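Long-range contacts in geranyltranstransferase (Campylobacter jejuni, PDB 3NPK), which probably condenses geranyl diphosphate with isopentenyl diphosphate to give farnesyl diphosphate and pyrophosphate, a chain-elongation step of isoprenoid biosynthesis: residues F26-L35 / T105-L113; T115-H123 / K133-N141. All blocks are in the same frame, centred on the assembly; numbering follows the deposited sequence.

Contact 1. Residues F26-L35 / T105-L113; sequences FFNEALALML and TAILVGDAL
Helices 27-35 and 105-113 cross at -72° with their axes 9.7 Å apart, and the backbones come nearest where the CA atoms of Leu31 and Val109 lie 5.7 Å from each other. Val109 sits at the centre of the contact. Its CG2 meets Ala30 CB at 3.8 Å and also touches CE1 of the Phe27 ring, while CG1 rests against the backbone of Ala30 and Leu31. With CG anti to the backbone N (chi1 -157°), the Phe27 ring swings across to helix 105-113, where CE1 packs on Leu108 CB and the ring edge is directed in plane at Leu108 O, 4.0 Å from Phe27 CZ. Both helices belong to the all-helical fold of the polyprenyl synthetases, and the contact reaches the dimer interface: Ala152 of the second subunit packs on both Phe27 and Leu108.

Past Val109, Leu31 places CD2 3.8 Å from Ala112 CB, and the Leu35 and Leu113 side chains slide past each other in opposite directions, with Leu35 CD1 4.1 Å from Leu113 CD2. At the other end Phe26, the N-cap residue of its helix, turns the edge of its ring to Thr105, whose OG1 lies near the ring plane, 3.3 Å from Phe26 CE1. That hydroxyl is hydrogen-bonded to Asp102, whereas Thr105 CG2 lies against Ala30 CB at 3.7 Å. Tyr101 stacks on the Phe26 ring, and Phe156 of the second subunit meets it nearly at right angles.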
# COMPACT_ATOMS: atom_id res chain seq x y z
N PHE A 26 8.15 -10.77 17.51
CA PHE A 26 8.34 -11.47 16.24
C PHE A 26 7.95 -10.72 14.98
O PHE A 26 8.07 -11.28 13.89
CB PHE A 26 7.64 -12.85 16.24
CG PHE A 26 6.14 -12.79 16.40
CD1 PHE A 26 5.32 -12.35 15.37
CD2 PHE A 26 5.55 -13.20 17.59
CE1 PHE A 26 3.94 -12.32 15.53
CE2 PHE A 26 4.18 -13.18 17.74
CZ PHE A 26 3.37 -12.72 16.72
N PHE A 27 7.51 -9.47 15.10
CA PHE A 27 7.04 -8.80 13.89
C PHE A 27 8.12 -8.74 12.82
O PHE A 27 7.84 -8.97 11.64
CB PHE A 27 6.44 -7.42 14.17
CG PHE A 27 5.49 -6.97 13.09
CD1 PHE A 27 4.21 -7.51 13.01
CD2 PHE A 27 5.88 -6.04 12.13
CE1 PHE A 27 3.32 -7.12 12.01
CE2 PHE A 27 5.00 -5.65 11.12
CZ PHE A 27 3.72 -6.19 11.06
N ASN A 28 9.36 -8.43 13.20
CA ASN A 28 10.43 -8.40 12.20
C ASN A 28 10.67 -9.75 11.52
O ASN A 28 10.86 -9.82 10.31
CB ASN A 28 11.74 -7.87 12.78
CG ASN A 28 11.69 -6.40 13.10
OD1 ASN A 28 10.93 -5.65 12.48
ND2 ASN A 28 12.48 -5.97 14.07
N GLU A 29 10.68 -10.81 12.32
CA GLU A 29 10.84 -12.14 11.77
C GLU A 29 9.68 -12.48 10.82
O GLU A 29 9.89 -13.06 9.75
CB GLU A 29 10.94 -13.17 12.90
CG GLU A 29 12.30 -13.16 13.59
CD GLU A 29 12.43 -12.11 14.70
OE1 GLU A 29 11.48 -11.34 14.94
OE2 GLU A 29 13.51 -12.07 15.35
N ALA A 30 8.47 -12.08 11.20
CA ALA A 30 7.30 -12.35 10.36
C ALA A 30 7.37 -11.56 9.05
O ALA A 30 6.98 -12.06 7.99
CB ALA A 30 6.05 -12.00 11.12
N LEU A 31 7.85 -10.32 9.11
CA LEU A 31 8.07 -9.50 7.91
C LEU A 31 9.03 -10.18 6.94
O LEU A 31 8.83 -10.16 5.72
CB LEU A 31 8.63 -8.12 8.28
CG LEU A 31 7.67 -7.02 8.79
CD1 LEU A 31 8.43 -5.88 9.47
CD2 LEU A 31 6.81 -6.48 7.63
N ALA A 32 10.10 -10.75 7.49
CA ALA A 32 11.17 -11.33 6.66
C ALA A 32 10.82 -12.71 6.12
O ALA A 32 11.31 -13.11 5.08
CB ALA A 32 12.46 -11.40 7.46
N LEU A 33 9.98 -13.44 6.84
CA LEU A 33 9.84 -14.87 6.62
C LEU A 33 9.52 -15.24 5.18
O LEU A 33 10.19 -16.07 4.57
CB LEU A 33 8.77 -15.43 7.56
CG LEU A 33 8.72 -16.94 7.73
CD1 LEU A 33 10.02 -17.43 8.37
CD2 LEU A 33 7.51 -17.34 8.56
N MSE A 34 8.48 -14.64 4.61
CA MSE A 34 8.07 -14.98 3.26
C MSE A 34 8.99 -14.42 2.19
O MSE A 34 9.11 -15.00 1.11
CB MSE A 34 6.64 -14.54 2.98
CG MSE A 34 5.60 -15.54 3.36
SE MSE A 34 5.80 -17.35 2.56
CE MSE A 34 4.70 -18.28 3.87
N LEU A 35 9.64 -13.30 2.49
CA LEU A 35 10.59 -12.71 1.56
C LEU A 35 11.81 -13.60 1.41
O LEU A 35 12.34 -13.76 0.31
CB LEU A 35 11.00 -11.32 2.03
CG LEU A 35 9.90 -10.26 1.97
CD1 LEU A 35 10.39 -9.02 2.70
CD2 LEU A 35 9.58 -9.93 0.51
N THR A 105 -1.27 -11.20 12.44
CA THR A 105 0.09 -10.98 11.95
C THR A 105 0.14 -11.06 10.42
O THR A 105 0.78 -10.24 9.77
CB THR A 105 1.06 -11.99 12.58
OG1 THR A 105 1.06 -11.78 14.00
CG2 THR A 105 2.50 -11.82 12.06
N ALA A 106 -0.52 -12.06 9.85
CA ALA A 106 -0.52 -12.20 8.39
C ALA A 106 -1.15 -10.96 7.73
O ALA A 106 -0.61 -10.41 6.75
CB ALA A 106 -1.27 -13.47 7.98
N ILE A 107 -2.29 -10.52 8.26
CA ILE A 107 -2.94 -9.34 7.68
C ILE A 107 -2.00 -8.13 7.76
O ILE A 107 -1.75 -7.44 6.76
CB ILE A 107 -4.25 -9.00 8.40
CG1 ILE A 107 -5.29 -10.09 8.14
CG2 ILE A 107 -4.78 -7.63 7.92
CD1 ILE A 107 -6.41 -10.11 9.17
N LEU A 108 -1.46 -7.88 8.95
CA LEU A 108 -0.62 -6.69 9.16
C LEU A 108 0.74 -6.74 8.44
O LEU A 108 1.22 -5.70 7.99
CB LEU A 108 -0.41 -6.43 10.65
CG LEU A 108 -1.69 -6.11 11.43
CD1 LEU A 108 -1.37 -5.95 12.93
CD2 LEU A 108 -2.38 -4.85 10.84
N VAL A 109 1.35 -7.92 8.35
CA VAL A 109 2.58 -8.03 7.58
C VAL A 109 2.29 -7.69 6.11
O VAL A 109 3.05 -6.95 5.48
CB VAL A 109 3.25 -9.42 7.69
CG1 VAL A 109 4.28 -9.61 6.57
CG2 VAL A 109 3.91 -9.61 9.07
N GLY A 110 1.20 -8.22 5.55
CA GLY A 110 0.85 -7.86 4.19
C GLY A 110 0.63 -6.36 4.05
O GLY A 110 1.11 -5.74 3.09
N ASP A 111 -0.09 -5.76 5.00
CA ASP A 111 -0.35 -4.32 4.97
C ASP A 111 0.98 -3.56 4.99
O ASP A 111 1.18 -2.61 4.21
CB ASP A 111 -1.20 -3.88 6.16
CG ASP A 111 -2.65 -4.34 6.06
OD1 ASP A 111 -3.06 -4.82 4.98
OD2 ASP A 111 -3.37 -4.24 7.05
N ALA A 112 1.88 -3.98 5.88
CA ALA A 112 3.21 -3.37 5.97
C ALA A 112 3.97 -3.43 4.65
O ALA A 112 4.58 -2.45 4.24
CB ALA A 112 4.03 -4.00 7.09
N LEU A 113 3.95 -4.59 3.99
CA LEU A 113 4.73 -4.76 2.77
C LEU A 113 4.15 -3.94 1.61
O LEU A 113 4.89 -3.44 0.76
CB LEU A 113 4.87 -6.24 2.39
CG LEU A 113 5.78 -7.06 3.32
CD1 LEU A 113 5.79 -8.54 2.89
CD2 LEU A 113 7.21 -6.49 3.39

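Contact 2. Residues T115-H123 / K133-N141; sequences TEAFLVLSH and KLIKTLAFN
Leu134 opens the contact on helix 133-141, its CB and CD1 each 3.8 Å from Leu121 CD2, where the two leucine side chains cross at about a right angle. Ile135 follows with its branches divided between two partners. The Ile135 and Leu121 side chains slide past each other in opposite directions, Ile135 CG1 lying 3.7 Å from Leu121 CD1, and Ile135 CG2, anti to the backbone N, reaches Phe118 CD1 at 3.9 Å. One turn on, Leu138 CD2 touches both Leu121 CD1, at 3.8 Å, and Phe118 CE1, with Ala117 CB a little farther off. Ala139 then receives the end of the Phe118 ring, CZ lying 3.8 Å from Ala139 CB, while the ring edge is directed in plane at Ala139 N.

The axes of 115-122 and 133-141 run antiparallel at 163° and approach to 10.2 Å, as neighbours in the helical bundle of this family. Helix 59-80 packs against Ala117, Leu134 and Leu138, helix 164-189 against Thr137 and Asn141, and across the dimer interface Phe118 stacks on Phe118 of the second subunit.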
# COMPACT_ATOMS: atom_id res chain seq x y z
N THR A 115 2.56 -1.02 1.89
CA THR A 115 3.03 0.36 2.11
C THR A 115 4.53 0.49 1.93
O THR A 115 5.03 1.48 1.38
CB THR A 115 2.61 0.83 3.51
OG1 THR A 115 1.19 0.69 3.63
CG2 THR A 115 2.99 2.29 3.75
N GLU A 116 5.27 -0.52 2.38
CA GLU A 116 6.74 -0.42 2.33
C GLU A 116 7.27 -0.41 0.90
O GLU A 116 8.34 0.14 0.64
CB GLU A 116 7.37 -1.56 3.12
CG GLU A 116 8.82 -1.31 3.52
CD GLU A 116 9.01 -0.28 4.63
OE1 GLU A 116 8.02 0.30 5.13
OE2 GLU A 116 10.18 -0.06 5.01
N ALA A 117 6.53 -1.00 -0.03
CA ALA A 117 6.95 -0.98 -1.42
C ALA A 117 7.10 0.48 -1.86
O ALA A 117 8.05 0.83 -2.58
CB ALA A 117 5.93 -1.69 -2.31
N PHE A 118 6.16 1.32 -1.43
CA PHE A 118 6.22 2.72 -1.79
C PHE A 118 7.29 3.51 -1.05
O PHE A 118 7.89 4.43 -1.62
CB PHE A 118 4.82 3.34 -1.71
CG PHE A 118 3.89 2.69 -2.66
CD1 PHE A 118 4.00 2.96 -4.01
CD2 PHE A 118 3.02 1.68 -2.25
CE1 PHE A 118 3.19 2.30 -4.93
CE2 PHE A 118 2.22 1.01 -3.16
CZ PHE A 118 2.31 1.32 -4.50
N LEU A 119 7.54 3.15 0.21
CA LEU A 119 8.66 3.76 0.92
C LEU A 119 9.98 3.45 0.21
O LEU A 119 10.79 4.34 -0.03
CB LEU A 119 8.72 3.28 2.38
CG LEU A 119 9.75 3.99 3.27
CD1 LEU A 119 9.47 5.50 3.33
CD2 LEU A 119 9.71 3.40 4.67
N VAL A 120 10.19 2.18 -0.13
CA VAL A 120 11.42 1.77 -0.80
C VAL A 120 11.55 2.46 -2.16
O VAL A 120 12.62 2.97 -2.52
CB VAL A 120 11.50 0.24 -0.95
CG1 VAL A 120 12.59 -0.16 -1.95
CG2 VAL A 120 11.73 -0.39 0.42
N LEU A 121 10.46 2.50 -2.92
CA LEU A 121 10.53 3.13 -4.24
C LEU A 121 10.88 4.61 -4.09
O LEU A 121 11.71 5.15 -4.84
CB LEU A 121 9.19 2.98 -4.95
CG LEU A 121 9.22 2.39 -6.34
CD1 LEU A 121 7.79 2.33 -6.93
CD2 LEU A 121 10.20 3.16 -7.18
N SER A 122 10.26 5.28 -3.12
CA SER A 122 10.45 6.71 -2.97
C SER A 122 11.87 7.07 -2.54
O SER A 122 12.32 8.20 -2.77
CB SER A 122 9.41 7.31 -2.02
OG SER A 122 9.64 6.93 -0.67
N HIS A 123 12.56 6.12 -1.92
CA HIS A 123 13.95 6.30 -1.50
C HIS A 123 15.02 5.80 -2.48
O HIS A 123 16.23 5.92 -2.21
CB HIS A 123 14.16 5.66 -0.12
CG HIS A 123 13.73 6.55 1.01
ND1 HIS A 123 12.48 6.48 1.59
CD2 HIS A 123 14.39 7.53 1.67
CE1 HIS A 123 12.40 7.37 2.57
NE2 HIS A 123 13.54 8.03 2.62
N LYS A 133 7.00 8.55 -11.80
CA LYS A 133 6.48 7.67 -12.86
C LYS A 133 6.39 6.23 -12.37
O LYS A 133 5.39 5.55 -12.62
CB LYS A 133 7.32 7.75 -14.12
CG LYS A 133 7.13 9.09 -14.81
CD LYS A 133 7.81 9.15 -16.16
CE LYS A 133 7.56 10.52 -16.79
NZ LYS A 133 8.11 11.62 -15.94
N LEU A 134 7.45 5.76 -11.70
CA LEU A 134 7.47 4.38 -11.21
C LEU A 134 6.36 4.12 -10.19
O LEU A 134 5.75 3.06 -10.19
CB LEU A 134 8.82 4.06 -10.57
CG LEU A 134 10.02 4.05 -11.54
CD1 LEU A 134 11.33 3.96 -10.77
CD2 LEU A 134 9.89 2.90 -12.52
N ILE A 135 6.14 5.09 -9.30
CA ILE A 135 5.08 4.95 -8.30
C ILE A 135 3.69 4.92 -8.96
O ILE A 135 2.83 4.13 -8.57
CB ILE A 135 5.19 6.06 -7.24
CG1 ILE A 135 6.46 5.78 -6.40
CG2 ILE A 135 3.93 6.12 -6.37
CD1 ILE A 135 6.93 6.97 -5.60
N LYS A 136 3.49 5.76 -9.98
CA LYS A 136 2.23 5.71 -10.73
C LYS A 136 2.03 4.35 -11.35
O LYS A 136 0.93 3.79 -11.29
CB LYS A 136 2.20 6.78 -11.83
CG LYS A 136 2.12 8.20 -11.33
CD LYS A 136 2.20 9.20 -12.49
CE LYS A 136 1.91 10.61 -12.00
NZ LYS A 136 2.03 11.62 -13.10
N THR A 137 3.08 3.80 -11.95
CA THR A 137 2.95 2.50 -12.62
C THR A 137 2.67 1.39 -11.61
O THR A 137 1.79 0.53 -11.82
CB THR A 137 4.21 2.19 -13.44
OG1 THR A 137 4.36 3.21 -14.43
CG2 THR A 137 4.09 0.83 -14.13
N LEU A 138 3.41 1.39 -10.51
CA LEU A 138 3.20 0.33 -9.53
C LEU A 138 1.84 0.42 -8.86
O LEU A 138 1.15 -0.59 -8.72
CB LEU A 138 4.29 0.36 -8.47
CG LEU A 138 4.29 -0.83 -7.50
CD1 LEU A 138 4.49 -2.15 -8.24
CD2 LEU A 138 5.41 -0.63 -6.46
N ALA A 139 1.44 1.62 -8.43
CA ALA A 139 0.17 1.75 -7.70
C ALA A 139 -1.04 1.49 -8.60
O ALA A 139 -2.06 0.97 -8.15
CB ALA A 139 0.05 3.11 -7.02
N PHE A 140 -0.93 1.85 -9.88
CA PHE A 140 -2.01 1.56 -10.82
C PHE A 140 -2.14 0.06 -11.00
O PHE A 140 -3.22 -0.52 -10.81
CB PHE A 140 -1.75 2.24 -12.17
CG PHE A 140 -2.83 2.00 -13.19
CD1 PHE A 140 -2.78 0.91 -14.05
CD2 PHE A 140 -3.89 2.88 -13.28
CE1 PHE A 140 -3.78 0.70 -15.00
CE2 PHE A 140 -4.90 2.68 -14.23
CZ PHE A 140 -4.84 1.60 -15.08
N ASN A 141 -1.03 -0.60 -11.34
CA ASN A 141 -1.10 -2.02 -11.69
C ASN A 141 -1.25 -2.98 -10.52
O ASN A 141 -1.80 -4.08 -10.69
CB ASN A 141 0.10 -2.40 -12.56
CG ASN A 141 -0.01 -1.78 -13.95
OD1 ASN A 141 -0.82 -2.21 -14.76
ND2 ASN A 141 0.78 -0.75 -14.20

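How the contacts relate
Contacts 1 and 2 share helix 103-122, the first using its N-terminal part and the second its C-terminal part, with centres about 19 Å apart. Both are buried and apolar, without a hydrogen bond across either pair of segments, and both adjoin the second subunit. They differ in geometry: in the steep crossing of contact 1 the nearest CA atoms, of Leu31 and Val109, are 5.7 Å apart, with Ala30 and Ala112 also in the seam, whereas in the nearly antiparallel contact 2 those of Phe118 and Ile135 are 7.0 Å apart, and Leu121 and Phe118 fill the wider gap. The centre of contact 1 is about 18 Å from the chain centre, that of contact 2 about 13 Å.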